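Local coordinates for protein 2'-deoxycytidine 5'-triphosphate deaminase (Agrobacterium tumefaciens, PDB 2R9Q) that probably catalyses the hydrolytic deamination of dCTP to dUTP, at residues Gly201-Lys209 / Leu326-Tyr337. Residues are numbered along the deposited sequence; the frame is centred on the assembly and turned at random.
Sequences GIALSIDLK and LEHGQIVGRLVY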
loop_
_atom_site.group_PDB
_atom_site.type_symbol
_atom_site.label_atom_id
_atom_site.label_comp_id
_atom_site.label_asym_id
_atom_site.label_seq_id
_atom_site.Cartn_x
_atom_site.Cartn_y
_atom_site.Cartn_z
ATOM N N GLY B 201 -19.566 4.006 30.636
ATOM C CA GLY B 201 -20.018 2.733 31.204
ATOM C C GLY B 201 -18.865 1.878 31.707
ATOM O O GLY B 201 -17.853 2.412 32.131
ATOM N N ILE B 202 -18.992 0.554 31.637
ATOM C CA ILE B 202 -17.917 -0.342 32.113
ATOM C C ILE B 202 -16.767 -0.454 31.084
ATOM O O ILE B 202 -17.002 -0.541 29.894
ATOM C CB ILE B 202 -18.453 -1.728 32.648
ATOM C CG1 ILE B 202 -18.437 -2.847 31.592
ATOM C CG2 ILE B 202 -19.859 -1.583 33.278
ATOM C CD1 ILE B 202 -17.249 -3.776 31.715
ATOM N N ALA B 203 -15.525 -0.404 31.561
ATOM C CA ALA B 203 -14.348 -0.348 30.696
ATOM C C ALA B 203 -13.837 -1.742 30.333
ATOM O O ALA B 203 -13.843 -2.662 31.144
ATOM C CB ALA B 203 -13.227 0.501 31.330
ATOM N N LEU B 204 -13.428 -1.889 29.087
ATOM C CA LEU B 204 -12.932 -3.151 28.583
ATOM C C LEU B 204 -11.446 -3.028 28.262
ATOM O O LEU B 204 -11.013 -2.094 27.599
ATOM C CB LEU B 204 -13.758 -3.611 27.369
ATOM C CG LEU B 204 -15.231 -4.003 27.680
ATOM C CD1 LEU B 204 -16.091 -4.075 26.450
ATOM C CD2 LEU B 204 -15.349 -5.279 28.451
ATOM N N SER B 205 -10.664 -3.975 28.752
ATOM C CA SER B 205 -9.237 -3.969 28.535
ATOM C C SER B 205 -8.818 -5.217 27.753
ATOM O O SER B 205 -9.543 -6.194 27.695
ATOM C CB SER B 205 -8.488 -3.854 29.870
ATOM O OG SER B 205 -8.796 -4.936 30.708
ATOM N N ILE B 206 -7.632 -5.146 27.149
ATOM C CA ILE B 206 -7.186 -6.167 26.214
ATOM C C ILE B 206 -6.391 -7.280 26.894
ATOM O O ILE B 206 -5.521 -7.015 27.699
ATOM C CB ILE B 206 -6.398 -5.536 24.999
ATOM C CG1 ILE B 206 -6.514 -6.437 23.769
ATOM C CG2 ILE B 206 -4.967 -5.218 25.356
ATOM C CD1 ILE B 206 -7.848 -6.259 23.039
ATOM N N ASP B 207 -6.707 -8.523 26.554
ATOM C CA ASP B 207 -5.979 -9.673 27.042
ATOM C C ASP B 207 -4.963 -10.134 26.016
ATOM O O ASP B 207 -5.324 -10.716 24.992
ATOM C CB ASP B 207 -6.927 -10.815 27.334
ATOM C CG ASP B 207 -6.309 -11.873 28.225
ATOM O OD1 ASP B 207 -5.083 -12.168 28.120
ATOM O OD2 ASP B 207 -7.071 -12.407 29.057
ATOM N N LEU B 208 -3.696 -9.905 26.323
ATOM C CA LEU B 208 -2.581 -10.271 25.465
ATOM C C LEU B 208 -1.677 -11.371 26.099
ATOM O O LEU B 208 -0.588 -11.646 25.620
ATOM C CB LEU B 208 -1.784 -8.992 25.145
ATOM C CG LEU B 208 -1.964 -8.290 23.803
ATOM C CD1 LEU B 208 -3.248 -8.674 23.105
ATOM C CD2 LEU B 208 -1.843 -6.765 23.971
ATOM N N LYS B 209 -2.162 -12.006 27.163
ATOM C CA LYS B 209 -1.385 -13.033 27.883
ATOM C C LYS B 209 -1.438 -14.389 27.177
ATOM O O LYS B 209 -0.442 -15.120 27.159
ATOM C CB LYS B 209 -1.810 -13.150 29.352
ATOM C CG LYS B 209 -0.699 -12.836 30.358
ATOM C CD LYS B 209 -0.522 -11.345 30.622
ATOM C CE LYS B 209 0.502 -11.064 31.712
ATOM N NZ LYS B 209 1.902 -11.460 31.322
ATOM N N LEU B 326 0.543 -2.306 21.481
ATOM C CA LEU B 326 -0.586 -2.487 22.353
ATOM C C LEU B 326 -0.169 -3.445 23.454
ATOM O O LEU B 326 0.396 -4.492 23.197
ATOM C CB LEU B 326 -1.805 -3.019 21.590
ATOM C CG LEU B 326 -3.113 -3.282 22.360
ATOM C CD1 LEU B 326 -3.797 -2.026 22.901
ATOM C CD2 LEU B 326 -4.061 -4.093 21.457
ATOM N N GLU B 327 -0.466 -3.064 24.683
ATOM C CA GLU B 327 -0.008 -3.815 25.851
ATOM C C GLU B 327 -1.213 -4.365 26.603
ATOM O O GLU B 327 -2.277 -3.718 26.642
ATOM C CB GLU B 327 0.868 -2.920 26.768
ATOM C CG GLU B 327 2.175 -2.471 26.125
ATOM C CD GLU B 327 2.911 -1.423 26.944
ATOM O OE1 GLU B 327 3.409 -1.799 28.043
ATOM O OE2 GLU B 327 2.992 -0.226 26.491
ATOM N N HIS B 328 -1.029 -5.570 27.151
ATOM C CA HIS B 328 -2.000 -6.252 28.015
ATOM C C HIS B 328 -2.538 -5.339 29.138
ATOM O O HIS B 328 -1.790 -4.555 29.728
ATOM C CB HIS B 328 -1.333 -7.489 28.627
ATOM C CG HIS B 328 -2.223 -8.278 29.547
ATOM N ND1 HIS B 328 -3.046 -9.292 29.103
ATOM C CD2 HIS B 328 -2.417 -8.197 30.882
ATOM C CE1 HIS B 328 -3.704 -9.808 30.126
ATOM N NE2 HIS B 328 -3.342 -9.156 31.217
ATOM N N GLY B 329 -3.834 -5.434 29.417
ATOM C CA GLY B 329 -4.486 -4.543 30.375
ATOM C C GLY B 329 -4.818 -3.163 29.847
ATOM O O GLY B 329 -5.520 -2.422 30.492
ATOM N N GLN B 330 -4.333 -2.810 28.665
ATOM C CA GLN B 330 -4.693 -1.532 28.053
ATOM C C GLN B 330 -6.204 -1.459 27.836
ATOM O O GLN B 330 -6.798 -2.372 27.236
ATOM C CB GLN B 330 -3.967 -1.381 26.735
ATOM C CG GLN B 330 -4.421 -0.242 25.834
ATOM C CD GLN B 330 -4.080 1.111 26.373
ATOM O OE1 GLN B 330 -2.934 1.392 26.668
ATOM N NE2 GLN B 330 -5.075 1.975 26.471
ATOM N N ILE B 331 -6.810 -0.361 28.306
ATOM C CA ILE B 331 -8.219 -0.063 28.013
ATOM C C ILE B 331 -8.482 0.308 26.547
ATOM O O ILE B 331 -7.808 1.167 25.982
ATOM C CB ILE B 331 -8.796 1.041 28.927
ATOM C CG1 ILE B 331 -8.781 0.562 30.390
ATOM C CG2 ILE B 331 -10.223 1.419 28.481
ATOM C CD1 ILE B 331 -8.969 1.674 31.414
ATOM N N VAL B 332 -9.476 -0.357 25.950
ATOM C CA VAL B 332 -9.742 -0.262 24.505
ATOM C C VAL B 332 -11.168 0.151 24.134
ATOM O O VAL B 332 -11.434 0.603 23.016
ATOM C CB VAL B 332 -9.346 -1.571 23.765
ATOM C CG1 VAL B 332 -7.867 -1.906 24.043
ATOM C CG2 VAL B 332 -10.300 -2.744 24.114
ATOM N N GLY B 333 -12.073 -0.001 25.076
ATOM C CA GLY B 333 -13.439 0.432 24.902
ATOM C C GLY B 333 -14.250 0.548 26.176
ATOM O O GLY B 333 -13.794 0.253 27.287
ATOM N N ARG B 334 -15.493 0.928 25.976
ATOM C CA ARG B 334 -16.407 1.213 27.040
ATOM C C ARG B 334 -17.821 0.624 26.660
ATOM O O ARG B 334 -18.416 0.974 25.639
ATOM C CB ARG B 334 -16.284 2.725 27.226
ATOM C CG ARG B 334 -17.316 3.465 27.943
ATOM C CD ARG B 334 -17.107 4.980 27.646
ATOM N NE ARG B 334 -17.397 5.438 26.260
ATOM C CZ ARG B 334 -18.569 5.931 25.828
ATOM N NH1 ARG B 334 -19.627 5.994 26.632
ATOM N NH2 ARG B 334 -18.707 6.342 24.573
ATOM N N LEU B 335 -18.283 -0.356 27.436
ATOM C CA LEU B 335 -19.593 -0.959 27.242
ATOM C C LEU B 335 -20.650 -0.124 27.961
ATOM O O LEU B 335 -20.656 -0.031 29.182
ATOM C CB LEU B 335 -19.612 -2.386 27.737
ATOM C CG LEU B 335 -20.732 -3.315 27.271
ATOM C CD1 LEU B 335 -20.767 -3.475 25.732
ATOM C CD2 LEU B 335 -20.610 -4.675 27.990
ATOM N N VAL B 336 -21.517 0.498 27.163
ATOM C CA VAL B 336 -22.560 1.400 27.636
ATOM C C VAL B 336 -23.935 0.685 27.701
ATOM O O VAL B 336 -24.364 0.066 26.739
ATOM C CB VAL B 336 -22.635 2.633 26.747
ATOM C CG1 VAL B 336 -23.843 3.460 27.090
ATOM C CG2 VAL B 336 -21.345 3.456 26.871
ATOM N N TYR B 337 -24.599 0.791 28.852
ATOM C CA TYR B 337 -25.845 0.089 29.123
ATOM C C TYR B 337 -27.057 1.009 28.908
ATOM O O TYR B 337 -26.995 2.212 29.131
ATOM C CB TYR B 337 -25.845 -0.488 30.541
ATOM C CG TYR B 337 -24.923 -1.672 30.720
ATOM C CD1 TYR B 337 -25.401 -2.964 30.661
ATOM C CD2 TYR B 337 -23.560 -1.496 30.943
ATOM C CE1 TYR B 337 -24.560 -4.047 30.800
ATOM C CE2 TYR B 337 -22.706 -2.589 31.088
ATOM C CZ TYR B 337 -23.212 -3.863 31.027
ATOM O OH TYR B 337 -22.374 -4.959 31.187
#
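H328 reaches across from the type II turn E327-Q330 and docks against the chain at D207-K209. Its CB lies 3.8 Å from CB of L208. With CG anti to the backbone N (chi1 180°), the ring extends far enough for ND1 to accept the backbone N-H of L208 at 2.9 Å, the donor lying almost in the ring plane. Next round the ring, CE1 meets OD1 of D207 at 3.4 Å, again at the edge, with carboxylate and ring planes steeply inclined. CD of K209 lies over the centre of the whole ring in a CH-pi contact, 3.4 Å from the centroid, and O of I206 lies over the opposite face. D207 keeps this corner folded: OD1 closes an Asx turn by accepting N of K209, while OD2 forms a salt bridge with R312.

Strands 202-205 and 331-337 pair antiparallel, which places 202-205 as an outermost strand, within this chain, of an antiparallel sheet in the C-terminal dCTP deaminase family region. A classic beta bulge sets V332 and G333 opposite L204, whose O takes a straight bond from N of V332 at 2.8 Å and a weak one from N of G333. Beyond the bulge, I206 turns its backbone to the turn, receiving G329 N at its O and giving its own N to Q330 O. Its side chain crosses L326 at about a right angle, CG2 4.0 Å from CG, and CD2 of L208 touches the same CG. On the I202 and L204 face, CG1 of I202 and CD1 of L204 both pack against CB of L335.

Because ND1 accepts a backbone N-H, this arrangement would favour a neutral H328 with its proton on NE2 and probably disfavour a doubly protonated ring.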